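PDB 3EXR: RmpD (Hexulose-6-phosphate synthase) from Streptococcus mutans, which belongs to the orotidine 5'-phosphate decarboxylase / HUMPS family, is built as a TIM barrel, and is found here in a two-chain assembly. Local coordinates for residues A[32-37]-A[50-55]; A[63-68]-A[72-77]; A[78-83]-A[105-110]; A[84-89]-A[98-103]. One frame throughout, in Å; residues are numbered along the deposited sequence.

All four contacts belong to one eight-stranded parallel beta/alpha barrel. Interactions 1, 2 and 4 each lay a helix on a strand, and their strands 33-36, 60-67 and 85-89 are consecutive in the sheet. Interaction 3 joins the ends of helices 71-79 and 94-107, which also take part in interactions 2 and 4. Along the chain, interactions 1, 2 and 3 follow in series, while interaction 4 falls between the two segments of interaction 3. The centres of interactions 2 and 4 are about 6 Å apart; those of interactions 1 and 4 are about 17 Å apart. Salt bridges Glu50-Arg81 and Arg53-Asp84 tie interaction 1 to interactions 3 and 4 respectively, joining neighbouring parts of the barrel wall.

Interaction 1: residues A[32-37]-A[50-55]; sequences DVIEAG and EVLRSL
Leu52 alone carries the helix side of this contact, and it meets Ile34 and Ala36 of the strand. Its CD1 methyl bridges the two strand residues. It lies 4.2 Å from Ile34 CG2 and 4.3 Å from Ala36 CB. The second methyl also reaches the isoleucine, with Leu52 CD2 4.3 Å from Ile34 CG2. The leucine therefore straddles that methyl with both branches. Ile34 turns its CG2 to the helix because this branch stands anti to its backbone N. All three residues are buried, and no hydrogen bond crosses between the segments.

The other helix residues take no part in this contact; Glu50, Ser54 and Leu55 are exposed. Arg53 is partly exposed, but its guanidinium group is well engaged: NH2 forms a salt bridge with Asp84 and a hydrogen bond to Gly82 O, while NH1 bonds to Lys59 O. On the strand, Glu35 points away from the helix and bonds to Gln9.

This is strand-on-helix packing on the outer wall of the barrel. Strand 33-36 runs between strands 7-12 and 60-67, and Ile34 also touches Leu12 and Phe56. Helix 47-55 packs beside helix 17-27, where Leu52 rests on Ala24.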
# COMPACT_ATOMS: atom_id res chain seq x y z
N ASP A 32 -3.17 20.16 -13.07
CA ASP A 32 -3.36 19.24 -14.20
C ASP A 32 -3.80 17.86 -13.74
O ASP A 32 -4.44 17.12 -14.50
CB ASP A 32 -2.04 19.12 -14.97
CG ASP A 32 -1.53 20.44 -15.41
OD1 ASP A 32 -2.30 21.11 -16.14
OD2 ASP A 32 -0.41 20.85 -15.04
N VAL A 33 -3.38 17.48 -12.53
CA VAL A 33 -3.65 16.13 -12.02
C VAL A 33 -4.05 16.20 -10.53
O VAL A 33 -3.43 16.93 -9.75
CB VAL A 33 -2.38 15.23 -12.12
CG1 VAL A 33 -2.66 13.80 -11.77
CG2 VAL A 33 -1.68 15.34 -13.48
N ILE A 34 -5.10 15.47 -10.16
CA ILE A 34 -5.55 15.38 -8.76
C ILE A 34 -5.41 13.94 -8.28
O ILE A 34 -5.87 13.01 -8.93
CB ILE A 34 -7.02 15.85 -8.59
CG1 ILE A 34 -7.17 17.28 -9.09
CG2 ILE A 34 -7.44 15.78 -7.13
CD1 ILE A 34 -8.55 17.70 -9.31
N GLU A 35 -4.78 13.77 -7.12
CA GLU A 35 -4.41 12.45 -6.61
C GLU A 35 -5.07 12.18 -5.26
O GLU A 35 -4.90 12.94 -4.31
CB GLU A 35 -2.89 12.32 -6.46
CG GLU A 35 -2.44 11.06 -5.73
CD GLU A 35 -0.93 10.90 -5.69
OE1 GLU A 35 -0.21 11.93 -5.69
OE2 GLU A 35 -0.45 9.74 -5.72
N ALA A 36 -5.83 11.09 -5.19
CA ALA A 36 -6.32 10.56 -3.93
C ALA A 36 -5.20 9.76 -3.29
O ALA A 36 -4.88 8.64 -3.76
CB ALA A 36 -7.53 9.66 -4.18
N GLY A 37 -4.59 10.30 -2.25
CA GLY A 37 -3.42 9.68 -1.66
C GLY A 37 -3.73 8.44 -0.84
O GLY A 37 -4.85 8.25 -0.38
N GLU A 50 -14.51 8.59 -7.32
CA GLU A 50 -15.71 8.94 -8.07
C GLU A 50 -16.20 10.39 -7.82
O GLU A 50 -16.62 11.08 -8.75
CB GLU A 50 -16.81 7.92 -7.77
CG GLU A 50 -18.01 8.00 -8.68
CD GLU A 50 -18.95 6.80 -8.59
OE1 GLU A 50 -18.52 5.73 -8.15
OE2 GLU A 50 -20.12 6.94 -9.01
N VAL A 51 -16.11 10.84 -6.58
CA VAL A 51 -16.48 12.21 -6.24
C VAL A 51 -15.54 13.17 -6.98
O VAL A 51 -16.00 14.16 -7.53
CB VAL A 51 -16.43 12.45 -4.72
CG1 VAL A 51 -16.56 13.93 -4.37
CG2 VAL A 51 -17.51 11.61 -4.01
N LEU A 52 -14.25 12.85 -6.99
CA LEU A 52 -13.29 13.71 -7.67
C LEU A 52 -13.56 13.75 -9.16
O LEU A 52 -13.46 14.81 -9.77
CB LEU A 52 -11.86 13.29 -7.40
CG LEU A 52 -11.40 13.44 -5.96
CD1 LEU A 52 -10.06 12.78 -5.74
CD2 LEU A 52 -11.33 14.93 -5.56
N ARG A 53 -13.91 12.61 -9.75
CA ARG A 53 -14.24 12.54 -11.17
C ARG A 53 -15.45 13.38 -11.52
O ARG A 53 -15.46 14.05 -12.54
CB ARG A 53 -14.41 11.10 -11.62
CG ARG A 53 -14.88 10.90 -13.06
CD ARG A 53 -14.06 11.62 -14.09
NE ARG A 53 -12.79 10.92 -14.25
CZ ARG A 53 -11.62 11.48 -14.54
NH1 ARG A 53 -11.53 12.79 -14.67
NH2 ARG A 53 -10.54 10.72 -14.65
N SER A 54 -16.44 13.38 -10.64
CA SER A 54 -17.64 14.18 -10.81
C SER A 54 -17.32 15.70 -10.75
O SER A 54 -17.82 16.50 -11.55
CB SER A 54 -18.64 13.79 -9.72
OG SER A 54 -19.86 14.47 -9.87
N LEU A 55 -16.50 16.09 -9.78
CA LEU A 55 -16.11 17.48 -9.65
C LEU A 55 -15.24 17.95 -10.82
O LEU A 55 -15.30 19.14 -11.18
CB LEU A 55 -15.35 17.69 -8.34
CG LEU A 55 -16.19 17.61 -7.06
CD1 LEU A 55 -15.30 17.44 -5.83
CD2 LEU A 55 -17.03 18.86 -6.96

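Interaction 2: residues A[63-68]-A[72-77]; sequences ADTKCA and GTVAKN
Val74 makes a small buried apolar contact with Thr65 and Cys67, where helix 71-79 lies on the outside of strand 60-67. The two elements begin the beta-alpha-beta unit that runs on to strand 85-89. Val74 points at the strand with its CG1 branch, which stands anti to the backbone N (chi1 174°). That methyl meets Thr65 tip to tip and touches both of its branches: Val74 CG1 is 3.8 Å from Thr65 OG1 and also 3.8 Å from Thr65 CG2. The thiol of Cys67 comes in at the root of the valine, with SG 4.0 Å from Val74 CB. Thr65 OG1 has its own polar partner, a weak hydrogen bond to Thr87 O, so the hydroxyl is not left to the valine methyl alone.

The opposite face of the strand is polar. Asp64 and Lys66 form a salt bridge, and Lys66 NZ lies 2.8 Å from Asp64 OD1, which offers the lone pair on the side of its other oxygen. Thr87 OG1 also bonds to Asp64 OD1, and Thr38 OG1 bonds to Lys66 NZ. These bonds help to fix the two charged groups. The strand thus has the Asp64-Lys66 pair on one face and the mainly apolar contact with the helix on the other.

Around the contact, Met86 of strand 85-89 touches Thr65, Cys67 and Val74 and extends the apolar layer. Ala75 turns to helix 94-107. Val39 of the second subunit packs on Val74, so helix 71-79 lies between its own strand 60-67 and the second subunit.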
# COMPACT_ATOMS: atom_id res chain seq x y z
N ALA A 63 -5.45 7.29 -8.46
CA ALA A 63 -5.78 6.49 -7.26
C ALA A 63 -4.45 5.95 -6.73
O ALA A 63 -3.87 5.01 -7.29
CB ALA A 63 -6.73 5.36 -7.60
N ASP A 64 -3.98 6.52 -5.62
CA ASP A 64 -2.66 6.18 -5.08
C ASP A 64 -2.81 5.00 -4.13
O ASP A 64 -2.72 5.17 -2.93
CB ASP A 64 -2.07 7.42 -4.42
CG ASP A 64 -0.71 7.20 -3.80
OD1 ASP A 64 0.04 6.29 -4.17
OD2 ASP A 64 -0.35 7.99 -2.89
N THR A 65 -3.02 3.81 -4.68
CA THR A 65 -3.23 2.63 -3.84
C THR A 65 -1.93 1.94 -3.40
O THR A 65 -1.94 1.11 -2.51
CB THR A 65 -4.06 1.56 -4.55
OG1 THR A 65 -3.40 1.18 -5.76
CG2 THR A 65 -5.40 2.10 -4.96
N LYS A 66 -0.81 2.26 -4.06
CA LYS A 66 0.47 1.61 -3.78
C LYS A 66 0.27 0.09 -3.76
O LYS A 66 0.78 -0.63 -2.88
CB LYS A 66 1.09 2.14 -2.49
CG LYS A 66 1.53 3.60 -2.65
CD LYS A 66 2.29 4.13 -1.44
CE LYS A 66 2.89 5.52 -1.67
NZ LYS A 66 1.87 6.58 -2.03
N CYS A 67 -0.51 -0.36 -4.74
CA CYS A 67 -0.90 -1.76 -4.86
C CYS A 67 0.28 -2.72 -4.90
O CYS A 67 1.22 -2.54 -5.68
CB CYS A 67 -1.77 -1.92 -6.10
SG CYS A 67 -2.17 -3.58 -6.51
N ALA A 68 0.23 -3.72 -4.02
CA ALA A 68 1.28 -4.74 -3.92
C ALA A 68 0.87 -6.10 -4.46
O ALA A 68 1.74 -6.92 -4.75
CB ALA A 68 1.74 -4.91 -2.47
N GLY A 72 -5.13 -6.90 -10.63
CA GLY A 72 -6.30 -6.80 -11.49
C GLY A 72 -7.52 -6.28 -10.74
O GLY A 72 -8.27 -5.46 -11.27
N THR A 73 -7.71 -6.76 -9.52
CA THR A 73 -8.86 -6.38 -8.71
C THR A 73 -8.77 -4.95 -8.24
O THR A 73 -9.73 -4.19 -8.39
CB THR A 73 -9.00 -7.35 -7.49
OG1 THR A 73 -9.21 -8.69 -7.97
CG2 THR A 73 -10.19 -6.98 -6.59
N VAL A 74 -7.63 -4.54 -7.71
CA VAL A 74 -7.49 -3.18 -7.17
C VAL A 74 -7.57 -2.14 -8.33
O VAL A 74 -8.23 -1.09 -8.20
CB VAL A 74 -6.18 -3.06 -6.31
CG1 VAL A 74 -5.94 -1.59 -5.84
CG2 VAL A 74 -6.17 -4.07 -5.13
N ALA A 75 -6.94 -2.46 -9.46
CA ALA A 75 -7.01 -1.60 -10.65
C ALA A 75 -8.42 -1.47 -11.17
O ALA A 75 -8.91 -0.38 -11.40
CB ALA A 75 -6.08 -2.09 -11.74
N LYS A 76 -9.10 -2.61 -11.35
CA LYS A 76 -10.52 -2.57 -11.74
C LYS A 76 -11.37 -1.78 -10.76
O LYS A 76 -12.19 -0.96 -11.17
CB LYS A 76 -11.12 -3.96 -11.95
CG LYS A 76 -12.55 -3.93 -12.49
CD LYS A 76 -13.20 -5.30 -12.50
CE LYS A 76 -14.42 -5.32 -13.44
NZ LYS A 76 -15.04 -6.69 -13.43
N ASN A 77 -11.19 -2.01 -9.46
CA ASN A 77 -11.97 -1.29 -8.47
C ASN A 77 -11.85 0.21 -8.54
O ASN A 77 -12.84 0.91 -8.34
CB ASN A 77 -11.63 -1.73 -7.05
CG ASN A 77 -12.18 -3.13 -6.70
OD1 ASN A 77 -13.03 -3.68 -7.42
ND2 ASN A 77 -11.69 -3.69 -5.59

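Interaction 3: residues A[78-83]-A[105-110]; sequences NAVRGA and EDINPD
Ile107 sits against Ala79 and Val80, and beside it Asn108 hydrogen-bonds to the backbone of Ala83. The closest apolar pair is Ile107 CG2 and Ala79 CB, at 3.7 Å. The same methyl lies 3.6 Å from Ala79 O, so it covers the carbonyl as well as the side chain. The other branch, Ile107 CG1, lies 4.3 Å from Val80 CG1. Ala79 is buried, whereas Val80 and Ile107 are exposed.

The polar half is one bond: Asn108 ND2 donates to Ala83 O over 3.2 Å, with an N-H...O angle of 154°. The acceptor lies almost exactly in the amide plane, 2° out of it, while the donor is tilted somewhat from the carbonyl plane. The asparagine reaches across because its CG is anti to its backbone N (chi1 -171°).

Further bonds set this amide. Asn108 ND2 also bonds to Asp84 OD1 over 2.9 Å, its stronger link, and Asn108 OD1 accepts from Lys111 N. On the other side, the chain leaves helix 71-79 through a Schellman motif at Gly82, with Ala83 N bonded to Asn78 O. This turn carries Ala83 O round to the asparagine. Arg81 forms a salt bridge with Glu50.

Chemically, the contact combines a partly exposed apolar patch with a directional amide bridge. With three partners, the amide of Asn108 is fixed in its rotation and ties together the chain exits of helices 71-79 and 94-107.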
# COMPACT_ATOMS: atom_id res chain seq x y z
N ASN A 78 -10.65 0.72 -8.82
CA ASN A 78 -10.44 2.16 -8.92
C ASN A 78 -10.73 2.71 -10.30
O ASN A 78 -11.15 3.85 -10.39
CB ASN A 78 -9.05 2.54 -8.45
CG ASN A 78 -8.91 2.41 -6.96
OD1 ASN A 78 -9.30 3.31 -6.22
ND2 ASN A 78 -8.42 1.26 -6.51
N ALA A 79 -10.55 1.91 -11.35
CA ALA A 79 -10.88 2.34 -12.73
C ALA A 79 -12.39 2.51 -12.89
O ALA A 79 -12.85 3.44 -13.56
CB ALA A 79 -10.36 1.33 -13.74
N VAL A 80 -13.19 1.63 -12.28
CA VAL A 80 -14.64 1.80 -12.39
C VAL A 80 -15.13 3.05 -11.67
O VAL A 80 -16.18 3.57 -12.01
CB VAL A 80 -15.42 0.55 -11.93
CG1 VAL A 80 -15.04 -0.67 -12.76
CG2 VAL A 80 -15.24 0.29 -10.46
N ARG A 81 -14.36 3.55 -10.70
CA ARG A 81 -14.67 4.80 -9.98
C ARG A 81 -14.29 6.02 -10.81
O ARG A 81 -14.68 7.14 -10.50
CB ARG A 81 -13.92 4.85 -8.64
CG ARG A 81 -14.40 3.89 -7.56
CD ARG A 81 -15.73 4.30 -7.01
NE ARG A 81 -16.06 3.56 -5.80
CZ ARG A 81 -17.24 3.64 -5.18
NH1 ARG A 81 -18.20 4.39 -5.69
NH2 ARG A 81 -17.45 2.97 -4.06
N GLY A 82 -13.50 5.79 -11.85
CA GLY A 82 -13.04 6.87 -12.75
C GLY A 82 -11.55 7.23 -12.73
O GLY A 82 -11.17 8.21 -13.37
N ALA A 83 -10.70 6.47 -12.04
CA ALA A 83 -9.26 6.75 -12.07
C ALA A 83 -8.65 6.64 -13.46
O ALA A 83 -9.01 5.75 -14.25
CB ALA A 83 -8.49 5.85 -11.11
N GLU A 105 -6.43 -0.53 -18.31
CA GLU A 105 -6.57 -0.32 -19.76
C GLU A 105 -7.89 -0.84 -20.29
O GLU A 105 -8.47 -0.26 -21.21
CB GLU A 105 -5.43 -0.99 -20.52
CG GLU A 105 -4.13 -0.23 -20.46
CD GLU A 105 -3.00 -0.94 -21.17
OE1 GLU A 105 -3.23 -2.02 -21.77
OE2 GLU A 105 -1.87 -0.45 -21.09
N ASP A 106 -8.39 -1.93 -19.72
CA ASP A 106 -9.66 -2.50 -20.17
C ASP A 106 -10.82 -1.52 -19.95
O ASP A 106 -11.69 -1.37 -20.81
CB ASP A 106 -9.96 -3.80 -19.45
CG ASP A 106 -11.20 -4.48 -19.99
OD1 ASP A 106 -11.21 -4.79 -21.20
OD2 ASP A 106 -12.18 -4.71 -19.26
N ILE A 107 -10.82 -0.84 -18.81
CA ILE A 107 -11.89 0.10 -18.48
C ILE A 107 -11.64 1.51 -19.05
O ILE A 107 -12.58 2.21 -19.47
CB ILE A 107 -12.12 0.14 -16.94
CG1 ILE A 107 -12.90 -1.10 -16.48
CG2 ILE A 107 -12.81 1.44 -16.50
CD1 ILE A 107 -14.28 -1.25 -17.11
N ASN A 108 -10.37 1.89 -19.11
CA ASN A 108 -9.94 3.21 -19.53
C ASN A 108 -8.83 3.12 -20.60
O ASN A 108 -7.65 3.36 -20.32
CB ASN A 108 -9.44 3.98 -18.27
CG ASN A 108 -9.16 5.48 -18.52
OD1 ASN A 108 -9.04 5.98 -19.67
ND2 ASN A 108 -9.01 6.20 -17.42
N PRO A 109 -9.17 2.70 -21.82
CA PRO A 109 -8.14 2.54 -22.85
C PRO A 109 -7.40 3.82 -23.21
O PRO A 109 -6.21 3.74 -23.53
CB PRO A 109 -8.90 2.00 -24.06
CG PRO A 109 -10.32 2.15 -23.78
CD PRO A 109 -10.51 2.31 -22.30
N ASP A 110 -8.08 4.95 -23.15
CA ASP A 110 -7.50 6.22 -23.60
C ASP A 110 -6.41 6.74 -22.67
O ASP A 110 -5.41 7.27 -23.14
CB ASP A 110 -8.56 7.31 -23.73
CG ASP A 110 -9.64 6.97 -24.73
OD1 ASP A 110 -9.44 6.03 -25.54
OD2 ASP A 110 -10.71 7.62 -24.72

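Interaction 4: residues A[84-89]-A[98-103]; sequences DWMTCI and KAARKA
Met86 and Cys88 meet Ala100 with no ring or other flat group between them. The one aromatic ring here, Trp85, belongs to the other face of the strand. Its indole packs on Ile60 and Val62 of one neighbouring strand and on Glu113 and Gln115 of the other. The motif is the first half of a beta-alpha-beta crossover of the TIM barrel, in which strand 85-89 is followed by helix 94-107. Alternate strand residues face opposite ways. Trp85 and Thr87 turn from the helix, while Met86 and Cys88 turn toward it.

On the helix, Ala100 meets both of them with a single methyl. The alanine is short and the nearest CA atoms, of Cys88 and Ala100, are still 8.4 Å apart; the long Met86 chain spans the distance. The contact is buried and wholly apolar. Met86 also touches Ala75, and Ala75 touches Ala100, so the methionine reaches both helices, 71-79 and 94-107. Asp84, just before the strand, forms a salt bridge with Lys111.

The methionine chain is extended at first and then bends at its last torsion (chi3 78°). This bend places Met86 CE 4.0 Å from Ala100 CB, while Cys88 SG lies 4.2 Å from the same Ala100 CB.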
# COMPACT_ATOMS: atom_id res chain seq x y z
N ASP A 84 -7.67 7.51 -13.71
CA ASP A 84 -6.81 7.38 -14.89
C ASP A 84 -5.52 6.61 -14.61
O ASP A 84 -5.16 5.68 -15.35
CB ASP A 84 -6.47 8.77 -15.42
CG ASP A 84 -7.69 9.51 -15.94
OD1 ASP A 84 -8.47 8.94 -16.75
OD2 ASP A 84 -7.88 10.68 -15.55
N TRP A 85 -4.84 7.00 -13.53
CA TRP A 85 -3.57 6.41 -13.14
C TRP A 85 -3.74 5.76 -11.79
O TRP A 85 -4.46 6.27 -10.96
CB TRP A 85 -2.48 7.46 -13.03
CG TRP A 85 -2.21 8.20 -14.31
CD1 TRP A 85 -2.60 7.82 -15.56
CD2 TRP A 85 -1.52 9.44 -14.46
NE1 TRP A 85 -2.18 8.75 -16.48
CE2 TRP A 85 -1.52 9.76 -15.84
CE3 TRP A 85 -0.91 10.33 -13.57
CZ2 TRP A 85 -0.93 10.91 -16.34
CZ3 TRP A 85 -0.32 11.50 -14.07
CH2 TRP A 85 -0.34 11.78 -15.44
N MET A 86 -3.08 4.62 -11.61
CA MET A 86 -3.00 3.99 -10.30
C MET A 86 -1.54 3.69 -9.97
O MET A 86 -0.76 3.26 -10.84
CB MET A 86 -3.80 2.70 -10.25
CG MET A 86 -3.95 2.16 -8.84
SD MET A 86 -4.75 0.57 -8.68
CE MET A 86 -3.46 -0.60 -9.16
N THR A 87 -1.16 3.86 -8.70
CA THR A 87 0.16 3.46 -8.27
C THR A 87 0.25 1.99 -7.84
O THR A 87 -0.66 1.44 -7.18
CB THR A 87 0.71 4.36 -7.13
OG1 THR A 87 -0.16 4.31 -5.99
CG2 THR A 87 0.80 5.84 -7.57
N CYS A 88 1.38 1.37 -8.18
CA CYS A 88 1.79 0.10 -7.58
C CYS A 88 3.09 0.35 -6.86
O CYS A 88 3.96 1.08 -7.39
CB CYS A 88 2.06 -0.96 -8.64
SG CYS A 88 0.63 -1.76 -9.35
N ILE A 89 3.22 -0.22 -5.67
CA ILE A 89 4.49 -0.18 -4.95
C ILE A 89 5.52 -0.98 -5.77
O ILE A 89 5.18 -1.95 -6.45
CB ILE A 89 4.30 -0.71 -3.48
CG1 ILE A 89 5.52 -0.39 -2.60
CG2 ILE A 89 3.92 -2.17 -3.44
CD1 ILE A 89 5.73 1.12 -2.41
N LYS A 98 1.47 -6.24 -14.34
CA LYS A 98 0.81 -6.49 -15.63
C LYS A 98 -0.70 -6.65 -15.47
O LYS A 98 -1.47 -6.13 -16.28
CB LYS A 98 1.37 -7.74 -16.32
CG LYS A 98 2.64 -7.54 -17.07
CD LYS A 98 2.94 -8.80 -17.92
CE LYS A 98 4.31 -8.68 -18.65
NZ LYS A 98 5.07 -10.00 -18.72
N ALA A 99 -1.13 -7.37 -14.44
CA ALA A 99 -2.57 -7.58 -14.25
C ALA A 99 -3.28 -6.25 -13.98
O ALA A 99 -4.39 -6.02 -14.47
CB ALA A 99 -2.85 -8.57 -13.11
N ALA A 100 -2.61 -5.36 -13.24
CA ALA A 100 -3.16 -4.06 -12.91
C ALA A 100 -3.23 -3.21 -14.17
O ALA A 100 -4.26 -2.59 -14.45
CB ALA A 100 -2.30 -3.38 -11.86
N ARG A 101 -2.16 -3.22 -14.96
CA ARG A 101 -2.17 -2.48 -16.23
C ARG A 101 -3.27 -2.96 -17.17
O ARG A 101 -3.98 -2.14 -17.76
CB ARG A 101 -0.83 -2.53 -16.95
CG ARG A 101 -0.86 -1.77 -18.25
CD ARG A 101 0.49 -1.64 -18.92
NE ARG A 101 1.05 -2.91 -19.33
CZ ARG A 101 0.78 -3.53 -20.48
NH1 ARG A 101 -0.08 -2.99 -21.35
NH2 ARG A 101 1.38 -4.69 -20.76
N LYS A 102 -3.39 -4.27 -17.32
CA LYS A 102 -4.42 -4.83 -18.19
C LYS A 102 -5.82 -4.43 -17.73
O LYS A 102 -6.66 -4.09 -18.56
CB LYS A 102 -4.28 -6.36 -18.32
CG LYS A 102 -3.04 -6.81 -19.10
CD LYS A 102 -2.99 -8.37 -19.28
CE LYS A 102 -1.56 -8.87 -19.69
NZ LYS A 102 -1.33 -10.36 -19.54
N ALA A 103 -6.05 -4.43 -16.42
CA ALA A 103 -7.37 -4.08 -15.90
C ALA A 103 -7.72 -2.61 -16.08
O ALA A 103 -8.86 -2.28 -16.42
CB ALA A 103 -7.52 -4.48 -14.45